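Local coordinates for glyoxylate reductase (Paecilomyces sp. J18, PDB 3WNV), which probably catalyses the NAD(P)H-dependent reduction of glyoxylate to glycolate, as a fungal member of the D-isomer-specific 2-hydroxyacid dehydrogenase family, at residues 37-42 and 46-51; 70-75 and 95-100; 14-19 and 28-33; 54-59 and 89-94. All coordinates share one frame; numbering follows the deposited sequence.

Contact 1: residues 37-42 and 46-51; sequences EKFLEN and GQYDDV
Helix 36-45 and the turn that leads from it into strand 51-57 meet through N42, F39 and Y48, within the five-stranded parallel sheet domain. G46 leaves the helix with a positive phi of 94°, at which a CB would run into the carbonyl O of the preceding residue, and a type I turn from G46 to D49 then directs the Y48 side chain back toward the helix. The Y48 ring lies against N42, with Y48 CE2 3.5 Å from N42 CB. At the end of that ring, N42 ND2 donates to Y48 OH at 2.9 Å; the amide is nearly perpendicular to the ring and the hydroxyl lies somewhat out of the amide plane. K38 NZ adds a weak bond of 3.3 Å to N42 OD1, so both ends of the amide are engaged. The Q47 amide stacks on that of N42, their planes 21° apart. F39 swings its ring back to the tyrosine with CG anti to the backbone N (chi1 -179°), bringing CE1 to 3.7 Å from Y48 CE2. F31 of strand 27-31 packs on F39, N42 and Y48, L7 of strand 5-9 touches both aromatic rings, and L71 of helix 69-74 packs on F39.

Contact 2: residues 70-75 and 95-100; sequences ELISAL and DAATEA
A96, A97 and A100 of helix 94-99 and its C-terminal end receive a single side chain, I72 of helix 69-74, in a small contact between two helices of the domain built on the five-stranded sheet. At A96, CB lies 4.0 Å from I72 CD1, while the carbonyl O is approached by the other branch, I72 CG2, at 3.7 Å. One residue on, the backbone N of A97 is 3.8 Å from I72 CD1, and A97 CB touches the same methyl. At A100, where the chain leaves helical geometry, CB meets I72 CG2 at 3.9 Å. The two branches of the isoleucine thus divide the work: CG1, anti to the carbonyl carbon (chi1 -71°), carries CD1 to A96 and A97, leaving CG2 to reach A96 O and A100. Replacing I72 by an alanine would probably leave A96, A97 and A100 without their partner from the other helix and open a gap between the two helices. Beside this apolar patch, E99 forms a salt bridge with R69, and I102 touches both A97 and L75. Between the two segments the contact is wholly van der Waals, and with three alanines on one side it depends on the shape and reach of one branched side chain.

Contact 3: residues 14-19 and 28-33; sequences HARAEW and LKEFPE
R16 holds E30 in a salt bridge that ties helix 16-21 to strand 27-31 in the beta-alpha-beta unit begun by strand 5-9. The guanidinium approaches end-on, with both terminal nitrogens on one oxygen: R16 NH2 donates to E30 OE2 at 3.0 Å and R16 NH1 to the same OE2 at 3.2 Å. NH2 arrives on the syn side of the carboxylate, whereas NH1 comes from above its plane, 44° out of it. R16 NH2 also forms a salt bridge with E20, its strongest polar partner, so the arginine is shared between two carboxylates. Bends at chi2 and chi3 (-66° and -49°) bring the guanidinium beside W19, whose CD1 sits against one of its faces near the rim. A lysine in place of R16 would probably lose the paired grip on E30 and the guanidinium face that W19 CD1 packs against. A water accepts from W19 NE1 at 3.1 Å and donates to E30 OE2. Farther along, the indole edge meets the carbonyl of K29, W19 CZ2 lying 3.6 Å from K29 O. L28 covers a face of the ring, its CD2 in CH-pi contact 4.0 Å from the centroid of the six-membered ring, and L28 CD1 reaches back to within 3.3 Å of W19 O.

Contact 4: residues 54-59 and 89-94; sequences IYRSNI and YDNIDV
N91 links R56 and N58 across the C-terminal end of strand 51-57, where the five-stranded parallel sheet of the flavodoxin-like domain, probably the substrate-binding domain as in relatives of this family, gives way to loops. R56 NH1 donates to N91 OD1 at 3.0 Å with a fairly straight N-H...O angle of 158°; the acceptor lies near the guanidinium plane, but the donor stands above the carbonyl plane of the asparagine, the two flat groups being almost perpendicular. N91 ND2 in turn donates to N58 OD1 at 2.9 Å, tilted only 19° from the plane of that carbonyl. Engaged at both ends, the N91 amide has little freedom to turn. I92 slides alongside the arginine, its CG1 3.4 Å from R56 NH1.

In the next shell, a type I turn from Y89 to I92, closed by a bond from I92 N to Y89 O, presents N91, whose CG sits between its backbone N and carbonyl carbon (chi1 48°). N58 ND2 bonds to the carbonyl of G88, tying N58 to this loop through both polar atoms. F67 takes the R56 guanidinium in a cation-pi contact. A sulfate ion, probably from the crystallisation liquor, lies about 3 Å from the N58 side chain, consistent with a pocket for an anion at this strand end. A water completes the link, donating to N58 OD1 at 2.8 Å and accepting from D90 N at 3.1 Å.

In the fold
All four contacts belong to the domain built on the five-stranded parallel sheet. Contacts 1 and 2 are both buried, but contact 1 mixes an amide-hydroxyl bond with aromatic packing, whereas contact 2 is purely apolar. They adjoin: F39 packs on L71, and L40 on A74, so helix 69-74 lies between helices 36-45 and 94-99. Contact 3 is a surface contact at the outermost strand 27-31, where a salt bridge and a water lie beside tryptophan-leucine packing, yet F31 of that strand reaches into contact 1. Contact 4, partly buried, lies nearest the centre of the chain and relies on amides and a guanidinium. It joins contact 2 through I72, whose CD1 packs on D93 O.

Contact 1: residues 37-42 and 46-51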
loop_
_atom_site.group_PDB
_atom_site.type_symbol
_atom_site.label_atom_id
_atom_site.label_comp_id
_atom_site.label_asym_id
_atom_site.label_seq_id
_atom_site.Cartn_x
_atom_site.Cartn_y
_atom_site.Cartn_z
ATOM N N GLU A 37 -9.354 -6.852 22.457
ATOM C CA GLU A 37 -9.520 -7.454 23.781
ATOM C C GLU A 37 -10.305 -8.757 23.671
ATOM O O GLU A 37 -9.927 -9.792 24.243
ATOM C CB GLU A 37 -10.230 -6.462 24.720
ATOM C CG GLU A 37 -10.544 -6.991 26.119
ATOM C CD GLU A 37 -11.818 -6.376 26.709
ATOM O OE1 GLU A 37 -12.906 -6.987 26.558
ATOM O OE2 GLU A 37 -11.728 -5.286 27.321
ATOM N N LYS A 38 -11.399 -8.695 22.917
ATOM C CA LYS A 38 -12.263 -9.847 22.708
ATOM C C LYS A 38 -11.599 -10.898 21.807
ATOM O O LYS A 38 -11.780 -12.098 22.027
ATOM C CB LYS A 38 -13.576 -9.388 22.088
ATOM C CG LYS A 38 -14.548 -10.502 21.758
ATOM C CD LYS A 38 -15.181 -11.071 22.993
ATOM C CE LYS A 38 -16.406 -11.890 22.618
ATOM N NZ LYS A 38 -16.202 -12.578 21.299
ATOM N N PHE A 39 -10.847 -10.459 20.798
ATOM C CA PHE A 39 -10.100 -11.415 19.982
ATOM C C PHE A 39 -9.113 -12.175 20.869
ATOM O O PHE A 39 -9.066 -13.407 20.841
ATOM C CB PHE A 39 -9.420 -10.757 18.781
ATOM C CG PHE A 39 -8.663 -11.733 17.927
ATOM C CD1 PHE A 39 -9.340 -12.550 17.029
ATOM C CD2 PHE A 39 -7.283 -11.875 18.054
ATOM C CE1 PHE A 39 -8.651 -13.481 16.275
ATOM C CE2 PHE A 39 -6.594 -12.818 17.300
ATOM C CZ PHE A 39 -7.286 -13.611 16.406
ATOM N N LEU A 40 -8.361 -11.457 21.697
ATOM C CA LEU A 40 -7.401 -12.129 22.573
ATOM C C LEU A 40 -8.071 -13.057 23.568
ATOM O O LEU A 40 -7.536 -14.121 23.859
ATOM C CB LEU A 40 -6.458 -11.126 23.262
ATOM C CG LEU A 40 -5.608 -10.231 22.366
ATOM C CD1 LEU A 40 -4.925 -9.185 23.208
ATOM C CD2 LEU A 40 -4.570 -11.006 21.584
ATOM N N GLU A 41 -9.248 -12.675 24.073
ATOM C CA GLU A 41 -10.023 -13.542 24.958
ATOM C C GLU A 41 -10.449 -14.831 24.262
ATOM O O GLU A 41 -10.398 -15.896 24.863
ATOM C CB GLU A 41 -11.253 -12.813 25.508
ATOM C CG GLU A 41 -10.983 -12.010 26.778
ATOM C CD GLU A 41 -12.138 -11.088 27.155
ATOM O OE1 GLU A 41 -13.276 -11.326 26.683
ATOM O OE2 GLU A 41 -11.897 -10.121 27.916
ATOM N N ASN A 42 -10.860 -14.731 22.995
ATOM C CA ASN A 42 -11.240 -15.918 22.234
ATOM C C ASN A 42 -10.052 -16.845 22.102
ATOM O O ASN A 42 -10.174 -18.041 22.307
ATOM C CB ASN A 42 -11.737 -15.547 20.821
ATOM C CG ASN A 42 -13.111 -14.879 20.827
ATOM O OD1 ASN A 42 -13.767 -14.792 21.869
ATOM N ND2 ASN A 42 -13.553 -14.417 19.651
ATOM N N GLY A 46 -9.563 -21.115 23.976
ATOM C CA GLY A 46 -9.426 -22.429 23.357
ATOM C C GLY A 46 -10.324 -22.636 22.136
ATOM O O GLY A 46 -10.265 -23.671 21.467
ATOM N N GLN A 47 -11.159 -21.654 21.827
ATOM C CA GLN A 47 -12.144 -21.868 20.764
ATOM C C GLN A 47 -11.509 -21.877 19.381
ATOM O O GLN A 47 -12.095 -22.397 18.440
ATOM C CB GLN A 47 -13.275 -20.839 20.830
ATOM C CG GLN A 47 -12.883 -19.453 20.413
ATOM C CD GLN A 47 -14.039 -18.472 20.550
ATOM O OE1 GLN A 47 -14.385 -18.068 21.658
ATOM N NE2 GLN A 47 -14.638 -18.084 19.426
ATOM N N TYR A 48 -10.320 -21.296 19.249
ATOM C CA TYR A 48 -9.599 -21.339 17.990
ATOM C C TYR A 48 -8.500 -22.423 18.001
ATOM O O TYR A 48 -7.603 -22.399 17.168
ATOM C CB TYR A 48 -8.944 -19.997 17.729
ATOM C CG TYR A 48 -9.895 -18.834 17.621
ATOM C CD1 TYR A 48 -11.187 -19.005 17.136
ATOM C CD2 TYR A 48 -9.484 -17.555 17.957
ATOM C CE1 TYR A 48 -12.049 -17.911 16.987
ATOM C CE2 TYR A 48 -10.335 -16.448 17.800
ATOM C CZ TYR A 48 -11.627 -16.652 17.330
ATOM O OH TYR A 48 -12.498 -15.584 17.178
ATOM N N ASP A 49 -8.571 -23.366 18.933
ATOM C CA ASP A 49 -7.466 -24.311 19.136
ATOM C C ASP A 49 -7.244 -25.312 17.987
ATOM O O ASP A 49 -6.216 -25.988 17.929
ATOM C CB ASP A 49 -7.575 -24.984 20.508
ATOM C CG ASP A 49 -6.864 -24.175 21.600
ATOM O OD1 ASP A 49 -6.494 -22.988 21.357
ATOM O OD2 ASP A 49 -6.656 -24.731 22.692
ATOM N N ASP A 50 -8.199 -25.402 17.066
ATOM C CA ASP A 50 -8.026 -26.224 15.868
ATOM C C ASP A 50 -7.762 -25.405 14.607
ATOM O O ASP A 50 -7.725 -25.945 13.499
ATOM C CB ASP A 50 -9.278 -27.081 15.645
ATOM C CG ASP A 50 -9.423 -28.204 16.711
ATOM O OD1 ASP A 50 -8.484 -29.038 16.901
ATOM O OD2 ASP A 50 -10.478 -28.225 17.388
ATOM N N VAL A 51 -7.573 -24.103 14.757
ATOM C CA VAL A 51 -7.424 -23.241 13.570
ATOM C C VAL A 51 -6.027 -23.370 12.981
ATOM O O VAL A 51 -5.052 -23.028 13.647
ATOM C CB VAL A 51 -7.676 -21.788 13.923
ATOM C CG1 VAL A 51 -7.315 -20.871 12.720
ATOM C CG2 VAL A 51 -9.139 -21.601 14.356
#

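Contact 2: residues 70-75 and 95-100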
loop_
_atom_site.group_PDB
_atom_site.type_symbol
_atom_site.label_atom_id
_atom_site.label_comp_id
_atom_site.label_asym_id
_atom_site.label_seq_id
_atom_site.Cartn_x
_atom_site.Cartn_y
_atom_site.Cartn_z
ATOM N N GLU A 70 2.850 -9.270 20.168
ATOM C CA GLU A 70 1.955 -9.610 21.273
ATOM C C GLU A 70 0.781 -10.479 20.843
ATOM O O GLU A 70 0.394 -11.419 21.540
ATOM C CB GLU A 70 1.371 -8.333 21.869
ATOM C CG GLU A 70 0.230 -8.572 22.851
ATOM C CD GLU A 70 -0.519 -7.282 23.200
ATOM O OE1 GLU A 70 -0.124 -6.209 22.715
ATOM O OE2 GLU A 70 -1.515 -7.344 23.953
ATOM N N LEU A 71 0.164 -10.113 19.726
ATOM C CA LEU A 71 -0.992 -10.864 19.258
ATOM C C LEU A 71 -0.521 -12.221 18.753
ATOM O O LEU A 71 -1.139 -13.247 19.077
ATOM C CB LEU A 71 -1.769 -10.077 18.192
ATOM C CG LEU A 71 -3.041 -10.798 17.716
ATOM C CD1 LEU A 71 -4.132 -9.769 17.388
ATOM C CD2 LEU A 71 -2.736 -11.644 16.460
ATOM N N ILE A 72 0.577 -12.250 17.998
ATOM C CA ILE A 72 1.097 -13.545 17.507
ATOM C C ILE A 72 1.372 -14.488 18.661
ATOM O O ILE A 72 1.091 -15.696 18.565
ATOM C CB ILE A 72 2.306 -13.356 16.528
ATOM C CG1 ILE A 72 1.790 -12.764 15.217
ATOM C CG2 ILE A 72 3.083 -14.667 16.234
ATOM C CD1 ILE A 72 2.860 -12.206 14.330
ATOM N N SER A 73 1.861 -13.934 19.782
ATOM C CA SER A 73 2.189 -14.718 20.958
ATOM C C SER A 73 0.943 -15.372 21.573
ATOM O O SER A 73 1.026 -16.464 22.118
ATOM C CB SER A 73 2.889 -13.832 21.996
ATOM O OG SER A 73 3.314 -14.615 23.103
ATOM N N ALA A 74 -0.206 -14.704 21.454
ATOM C CA ALA A 74 -1.498 -15.234 21.911
ATOM C C ALA A 74 -2.158 -16.241 20.955
ATOM O O ALA A 74 -3.062 -16.966 21.366
ATOM C CB ALA A 74 -2.479 -14.077 22.160
ATOM N N LEU A 75 -1.778 -16.258 19.682
ATOM C CA LEU A 75 -2.417 -17.217 18.751
ATOM C C LEU A 75 -2.218 -18.661 19.221
ATOM O O LEU A 75 -1.209 -18.985 19.832
ATOM C CB LEU A 75 -1.861 -17.045 17.335
ATOM C CG LEU A 75 -2.199 -15.746 16.603
ATOM C CD1 LEU A 75 -1.504 -15.677 15.247
ATOM C CD2 LEU A 75 -3.739 -15.550 16.466
ATOM N N ASP A 95 8.784 -11.561 11.518
ATOM C CA ASP A 95 9.701 -12.356 12.312
ATOM C C ASP A 95 9.036 -13.051 13.506
ATOM O O ASP A 95 9.357 -14.215 13.822
ATOM C CB ASP A 95 10.888 -11.501 12.793
ATOM C CG ASP A 95 11.800 -11.078 11.646
ATOM O OD1 ASP A 95 11.647 -11.618 10.532
ATOM O OD2 ASP A 95 12.680 -10.218 11.854
ATOM N N ALA A 96 8.124 -12.358 14.199
ATOM C CA ALA A 96 7.399 -13.059 15.290
ATOM C C ALA A 96 6.640 -14.283 14.761
ATOM O O ALA A 96 6.643 -15.377 15.391
ATOM C CB ALA A 96 6.439 -12.091 16.047
ATOM N N ALA A 97 6.020 -14.124 13.590
ATOM C CA ALA A 97 5.337 -15.252 12.961
ATOM C C ALA A 97 6.264 -16.418 12.641
ATOM O O ALA A 97 5.943 -17.577 12.921
ATOM C CB ALA A 97 4.591 -14.799 11.706
ATOM N N THR A 98 7.423 -16.108 12.066
ATOM C CA THR A 98 8.410 -17.138 11.727
ATOM C C THR A 98 8.783 -17.918 12.991
ATOM O O THR A 98 8.802 -19.162 13.000
ATOM C CB THR A 98 9.660 -16.485 11.096
ATOM O OG1 THR A 98 9.262 -15.862 9.859
ATOM C CG2 THR A 98 10.757 -17.536 10.839
ATOM N N GLU A 99 9.015 -17.187 14.080
ATOM C CA GLU A 99 9.374 -17.811 15.354
ATOM C C GLU A 99 8.280 -18.739 15.901
ATOM O O GLU A 99 8.573 -19.747 16.569
ATOM C CB GLU A 99 9.701 -16.741 16.382
ATOM C CG GLU A 99 10.944 -15.964 16.067
ATOM C CD GLU A 99 11.127 -14.815 17.042
ATOM O OE1 GLU A 99 10.456 -14.849 18.104
ATOM O OE2 GLU A 99 11.915 -13.885 16.741
ATOM N N ALA A 100 7.026 -18.377 15.629
ATOM C CA ALA A 100 5.888 -19.175 16.057
ATOM C C ALA A 100 5.564 -20.271 15.046
ATOM O O ALA A 100 4.594 -21.014 15.221
ATOM C CB ALA A 100 4.666 -18.264 16.314
#

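Contact 3: residues 14-19 and 28-33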
loop_
_atom_site.group_PDB
_atom_site.type_symbol
_atom_site.label_atom_id
_atom_site.label_comp_id
_atom_site.label_asym_id
_atom_site.label_seq_id
_atom_site.Cartn_x
_atom_site.Cartn_y
_atom_site.Cartn_z
ATOM N N HIS A 14 -16.241 -9.819 -1.914
ATOM C CA HIS A 14 -16.521 -10.220 -3.293
ATOM C C HIS A 14 -16.450 -11.713 -3.529
ATOM O O HIS A 14 -16.953 -12.189 -4.545
ATOM C CB HIS A 14 -15.555 -9.551 -4.266
ATOM C CG HIS A 14 -15.499 -8.069 -4.130
ATOM N ND1 HIS A 14 -16.495 -7.248 -4.611
ATOM C CD2 HIS A 14 -14.579 -7.260 -3.551
ATOM C CE1 HIS A 14 -16.177 -5.987 -4.342
ATOM N NE2 HIS A 14 -15.031 -5.972 -3.684
ATOM N N ALA A 15 -15.810 -12.441 -2.619
ATOM C CA ALA A 15 -15.467 -13.831 -2.891
ATOM C C ALA A 15 -16.023 -14.763 -1.828
ATOM O O ALA A 15 -15.401 -15.782 -1.500
ATOM C CB ALA A 15 -13.987 -13.979 -3.008
ATOM N N ARG A 16 -17.211 -14.425 -1.312
ATOM C CA ARG A 16 -17.841 -15.221 -0.282
ATOM C C ARG A 16 -18.024 -16.670 -0.751
ATOM O O ARG A 16 -17.859 -17.592 0.031
ATOM C CB ARG A 16 -19.195 -14.627 0.138
ATOM C CG ARG A 16 -19.110 -13.428 1.079
ATOM C CD ARG A 16 -18.534 -13.774 2.488
ATOM N NE ARG A 16 -19.137 -14.934 3.164
ATOM C CZ ARG A 16 -18.972 -15.221 4.462
ATOM N NH1 ARG A 16 -18.263 -14.432 5.254
ATOM N NH2 ARG A 16 -19.531 -16.289 4.980
ATOM N N ALA A 17 -18.380 -16.872 -2.024
ATOM C CA ALA A 17 -18.576 -18.230 -2.553
ATOM C C ALA A 17 -17.331 -19.090 -2.436
ATOM O O ALA A 17 -17.416 -20.268 -2.086
ATOM C CB ALA A 17 -19.012 -18.173 -3.985
ATOM N N GLU A 18 -16.185 -18.482 -2.715
ATOM C CA GLU A 18 -14.895 -19.173 -2.684
ATOM C C GLU A 18 -14.506 -19.498 -1.247
ATOM O O GLU A 18 -13.889 -20.533 -0.994
ATOM C CB GLU A 18 -13.815 -18.331 -3.381
ATOM C CG GLU A 18 -13.920 -18.334 -4.940
ATOM C CD GLU A 18 -15.010 -17.429 -5.523
ATOM O OE1 GLU A 18 -15.647 -16.644 -4.778
ATOM O OE2 GLU A 18 -15.225 -17.484 -6.762
ATOM N N TRP A 19 -14.838 -18.606 -0.303
ATOM C CA TRP A 19 -14.622 -18.893 1.113
ATOM C C TRP A 19 -15.507 -20.065 1.535
ATOM O O TRP A 19 -15.003 -21.044 2.070
ATOM C CB TRP A 19 -14.890 -17.644 1.988
ATOM C CG TRP A 19 -15.026 -17.935 3.481
ATOM C CD1 TRP A 19 -16.188 -17.981 4.196
ATOM C CD2 TRP A 19 -13.976 -18.192 4.428
ATOM N NE1 TRP A 19 -15.935 -18.259 5.499
ATOM C CE2 TRP A 19 -14.585 -18.398 5.679
ATOM C CE3 TRP A 19 -12.583 -18.289 4.327
ATOM C CZ2 TRP A 19 -13.851 -18.675 6.851
ATOM C CZ3 TRP A 19 -11.850 -18.572 5.476
ATOM C CH2 TRP A 19 -12.486 -18.762 6.727
ATOM N N LEU A 28 -15.176 -23.790 8.917
ATOM C CA LEU A 28 -14.992 -22.351 8.725
ATOM C C LEU A 28 -15.484 -21.612 9.967
ATOM O O LEU A 28 -16.590 -21.864 10.447
ATOM C CB LEU A 28 -15.740 -21.859 7.459
ATOM C CG LEU A 28 -15.383 -22.586 6.153
ATOM C CD1 LEU A 28 -16.271 -22.098 4.979
ATOM C CD2 LEU A 28 -13.890 -22.445 5.786
ATOM N N LYS A 29 -14.635 -20.732 10.500
ATOM C CA LYS A 29 -14.937 -19.922 11.685
ATOM C C LYS A 29 -14.759 -18.458 11.325
ATOM O O LYS A 29 -13.972 -18.117 10.446
ATOM C CB LYS A 29 -14.014 -20.291 12.862
ATOM C CG LYS A 29 -14.298 -21.677 13.389
ATOM C CD LYS A 29 -13.575 -21.941 14.696
ATOM C CE LYS A 29 -13.696 -23.400 15.087
ATOM N NZ LYS A 29 -15.089 -23.808 15.352
ATOM N N GLU A 30 -15.511 -17.569 11.966
ATOM C CA GLU A 30 -15.350 -16.163 11.631
ATOM C C GLU A 30 -15.282 -15.249 12.846
ATOM O O GLU A 30 -16.042 -15.428 13.791
ATOM C CB GLU A 30 -16.514 -15.681 10.743
ATOM C CG GLU A 30 -16.650 -16.381 9.401
ATOM C CD GLU A 30 -17.740 -15.749 8.545
ATOM O OE1 GLU A 30 -17.988 -14.536 8.733
ATOM O OE2 GLU A 30 -18.337 -16.451 7.694
ATOM N N PHE A 31 -14.414 -14.228 12.764
ATOM C CA PHE A 31 -14.396 -13.130 13.739
ATOM C C PHE A 31 -14.664 -11.833 12.980
ATOM O O PHE A 31 -13.716 -11.128 12.579
ATOM C CB PHE A 31 -13.035 -13.065 14.446
ATOM C CG PHE A 31 -12.955 -12.016 15.529
ATOM C CD1 PHE A 31 -13.475 -12.268 16.784
ATOM C CD2 PHE A 31 -12.318 -10.797 15.294
ATOM C CE1 PHE A 31 -13.409 -11.325 17.794
ATOM C CE2 PHE A 31 -12.241 -9.843 16.298
ATOM C CZ PHE A 31 -12.796 -10.121 17.563
ATOM N N PRO A 32 -15.954 -11.514 12.754
ATOM C CA PRO A 32 -16.278 -10.389 11.866
ATOM C C PRO A 32 -16.009 -9.019 12.501
ATOM O O PRO A 32 -15.714 -8.060 11.784
ATOM C CB PRO A 32 -17.776 -10.563 11.613
ATOM C CG PRO A 32 -18.264 -11.384 12.740
ATOM C CD PRO A 32 -17.142 -12.297 13.117
ATOM N N GLU A 33 -16.110 -8.957 13.826
ATOM C CA GLU A 33 -15.849 -7.733 14.579
ATOM C C GLU A 33 -15.726 -8.085 16.055
ATOM O O GLU A 33 -16.081 -9.192 16.465
ATOM C CB GLU A 33 -17.010 -6.763 14.386
ATOM C CG GLU A 33 -18.326 -7.366 14.822
ATOM C CD GLU A 33 -19.474 -6.452 14.546
ATOM O OE1 GLU A 33 -19.225 -5.344 14.025
ATOM O OE2 GLU A 33 -20.622 -6.832 14.853
HETATM O O HOH W 1 -18.072 -18.955 7.605
#

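Contact 4: residues 54-59 and 89-94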
loop_
_atom_site.group_PDB
_atom_site.type_symbol
_atom_site.label_atom_id
_atom_site.label_comp_id
_atom_site.label_asym_id
_atom_site.label_seq_id
_atom_site.Cartn_x
_atom_site.Cartn_y
_atom_site.Cartn_z
ATOM N N ILE A 54 -5.505 -18.598 8.898
ATOM C CA ILE A 54 -6.294 -17.414 9.204
ATOM C C ILE A 54 -6.306 -16.548 7.969
ATOM O O ILE A 54 -5.249 -16.290 7.383
ATOM C CB ILE A 54 -5.640 -16.598 10.334
ATOM C CG1 ILE A 54 -5.855 -17.277 11.692
ATOM C CG2 ILE A 54 -6.210 -15.156 10.365
ATOM C CD1 ILE A 54 -5.030 -16.574 12.821
ATOM N N TYR A 55 -7.484 -16.075 7.574
ATOM C CA TYR A 55 -7.587 -15.063 6.527
ATOM C C TYR A 55 -7.710 -13.735 7.230
ATOM O O TYR A 55 -8.578 -13.592 8.095
ATOM C CB TYR A 55 -8.901 -15.298 5.730
ATOM C CG TYR A 55 -9.179 -14.251 4.640
ATOM C CD1 TYR A 55 -9.481 -12.921 4.959
ATOM C CD2 TYR A 55 -9.207 -14.622 3.302
ATOM C CE1 TYR A 55 -9.755 -11.952 3.947
ATOM C CE2 TYR A 55 -9.468 -13.683 2.288
ATOM C CZ TYR A 55 -9.731 -12.350 2.625
ATOM O OH TYR A 55 -10.014 -11.456 1.622
ATOM N N ARG A 56 -6.895 -12.737 6.848
ATOM C CA ARG A 56 -7.104 -11.407 7.395
ATOM C C ARG A 56 -6.816 -10.398 6.319
ATOM O O ARG A 56 -6.286 -10.738 5.249
ATOM C CB ARG A 56 -6.199 -11.159 8.620
ATOM C CG ARG A 56 -4.716 -11.013 8.284
ATOM C CD ARG A 56 -3.908 -10.670 9.534
ATOM N NE ARG A 56 -4.282 -9.352 10.108
ATOM C CZ ARG A 56 -3.731 -8.185 9.742
ATOM N NH1 ARG A 56 -2.812 -8.133 8.778
ATOM N NH2 ARG A 56 -4.095 -7.053 10.352
ATOM N N SER A 57 -7.114 -9.134 6.603
ATOM C CA SER A 57 -6.835 -8.064 5.631
ATOM C C SER A 57 -6.294 -6.783 6.278
ATOM O O SER A 57 -6.362 -6.624 7.505
ATOM C CB SER A 57 -8.103 -7.722 4.879
ATOM O OG SER A 57 -9.099 -7.246 5.788
ATOM N N ASN A 58 -5.815 -5.844 5.459
ATOM C CA ASN A 58 -5.420 -4.546 6.016
ATOM C C ASN A 58 -6.601 -3.871 6.697
ATOM O O ASN A 58 -6.478 -3.353 7.806
ATOM C CB ASN A 58 -4.804 -3.653 4.937
ATOM C CG ASN A 58 -3.337 -3.982 4.677
ATOM O OD1 ASN A 58 -2.570 -4.333 5.597
ATOM N ND2 ASN A 58 -2.930 -3.866 3.421
ATOM N N ILE A 59 -7.774 -3.910 6.069
ATOM C CA ILE A 59 -8.931 -3.280 6.704
ATOM C C ILE A 59 -9.302 -3.899 8.049
ATOM O O ILE A 59 -9.726 -3.182 8.979
ATOM C CB ILE A 59 -10.151 -3.287 5.739
ATOM C CG1 ILE A 59 -9.886 -2.304 4.606
ATOM C CG2 ILE A 59 -11.390 -2.889 6.440
ATOM C CD1 ILE A 59 -10.900 -2.417 3.490
ATOM N N TYR A 89 2.040 -5.273 4.282
ATOM C CA TYR A 89 1.670 -6.037 5.499
ATOM C C TYR A 89 2.454 -5.534 6.703
ATOM O O TYR A 89 2.954 -6.321 7.500
ATOM C CB TYR A 89 1.881 -7.536 5.270
ATOM C CG TYR A 89 3.161 -7.873 4.526
ATOM C CD1 TYR A 89 3.194 -7.896 3.130
ATOM C CD2 TYR A 89 4.347 -8.147 5.223
ATOM C CE1 TYR A 89 4.344 -8.214 2.445
ATOM C CE2 TYR A 89 5.502 -8.475 4.548
ATOM C CZ TYR A 89 5.507 -8.474 3.163
ATOM O OH TYR A 89 6.677 -8.777 2.521
ATOM N N ASP A 90 2.586 -4.212 6.822
ATOM C CA ASP A 90 3.407 -3.657 7.883
ATOM C C ASP A 90 2.640 -3.767 9.192
ATOM O O ASP A 90 3.180 -3.459 10.261
ATOM C CB ASP A 90 3.850 -2.212 7.548
ATOM C CG ASP A 90 2.693 -1.318 7.200
ATOM O OD1 ASP A 90 2.042 -0.775 8.123
ATOM O OD2 ASP A 90 2.424 -1.139 5.997
ATOM N N ASN A 91 1.395 -4.278 9.136
ATOM C CA ASN A 91 0.662 -4.583 10.390
ATOM C C ASN A 91 0.777 -6.063 10.841
ATOM O O ASN A 91 0.073 -6.531 11.754
ATOM C CB ASN A 91 -0.800 -4.166 10.270
ATOM C CG ASN A 91 -1.419 -4.655 9.000
ATOM O OD1 ASN A 91 -1.005 -5.702 8.447
ATOM N ND2 ASN A 91 -2.364 -3.882 8.477
ATOM N N ILE A 92 1.675 -6.808 10.202
ATOM C CA ILE A 92 2.031 -8.141 10.694
ATOM C C ILE A 92 3.524 -8.157 11.049
ATOM O O ILE A 92 4.361 -7.720 10.248
ATOM C CB ILE A 92 1.819 -9.190 9.625
ATOM C CG1 ILE A 92 0.399 -9.110 9.090
ATOM C CG2 ILE A 92 2.172 -10.598 10.157
ATOM C CD1 ILE A 92 0.116 -10.127 7.980
ATOM N N ASP A 93 3.859 -8.666 12.231
ATOM C CA ASP A 93 5.253 -8.831 12.603
ATOM C C ASP A 93 5.737 -10.147 12.036
ATOM O O ASP A 93 5.609 -11.213 12.661
ATOM C CB ASP A 93 5.357 -8.842 14.116
ATOM C CG ASP A 93 6.794 -8.864 14.606
ATOM O OD1 ASP A 93 7.694 -9.423 13.910
ATOM O OD2 ASP A 93 7.014 -8.329 15.710
ATOM N N VAL A 94 6.291 -10.086 10.835
ATOM C CA VAL A 94 6.736 -11.291 10.152
ATOM C C VAL A 94 7.756 -12.156 10.916
ATOM O O VAL A 94 7.628 -13.370 10.961
ATOM C CB VAL A 94 7.220 -10.969 8.725
ATOM C CG1 VAL A 94 7.752 -12.235 8.049
ATOM C CG2 VAL A 94 6.076 -10.309 7.904
HETATM O O HOH W 2 -0.042 -3.099 5.654
#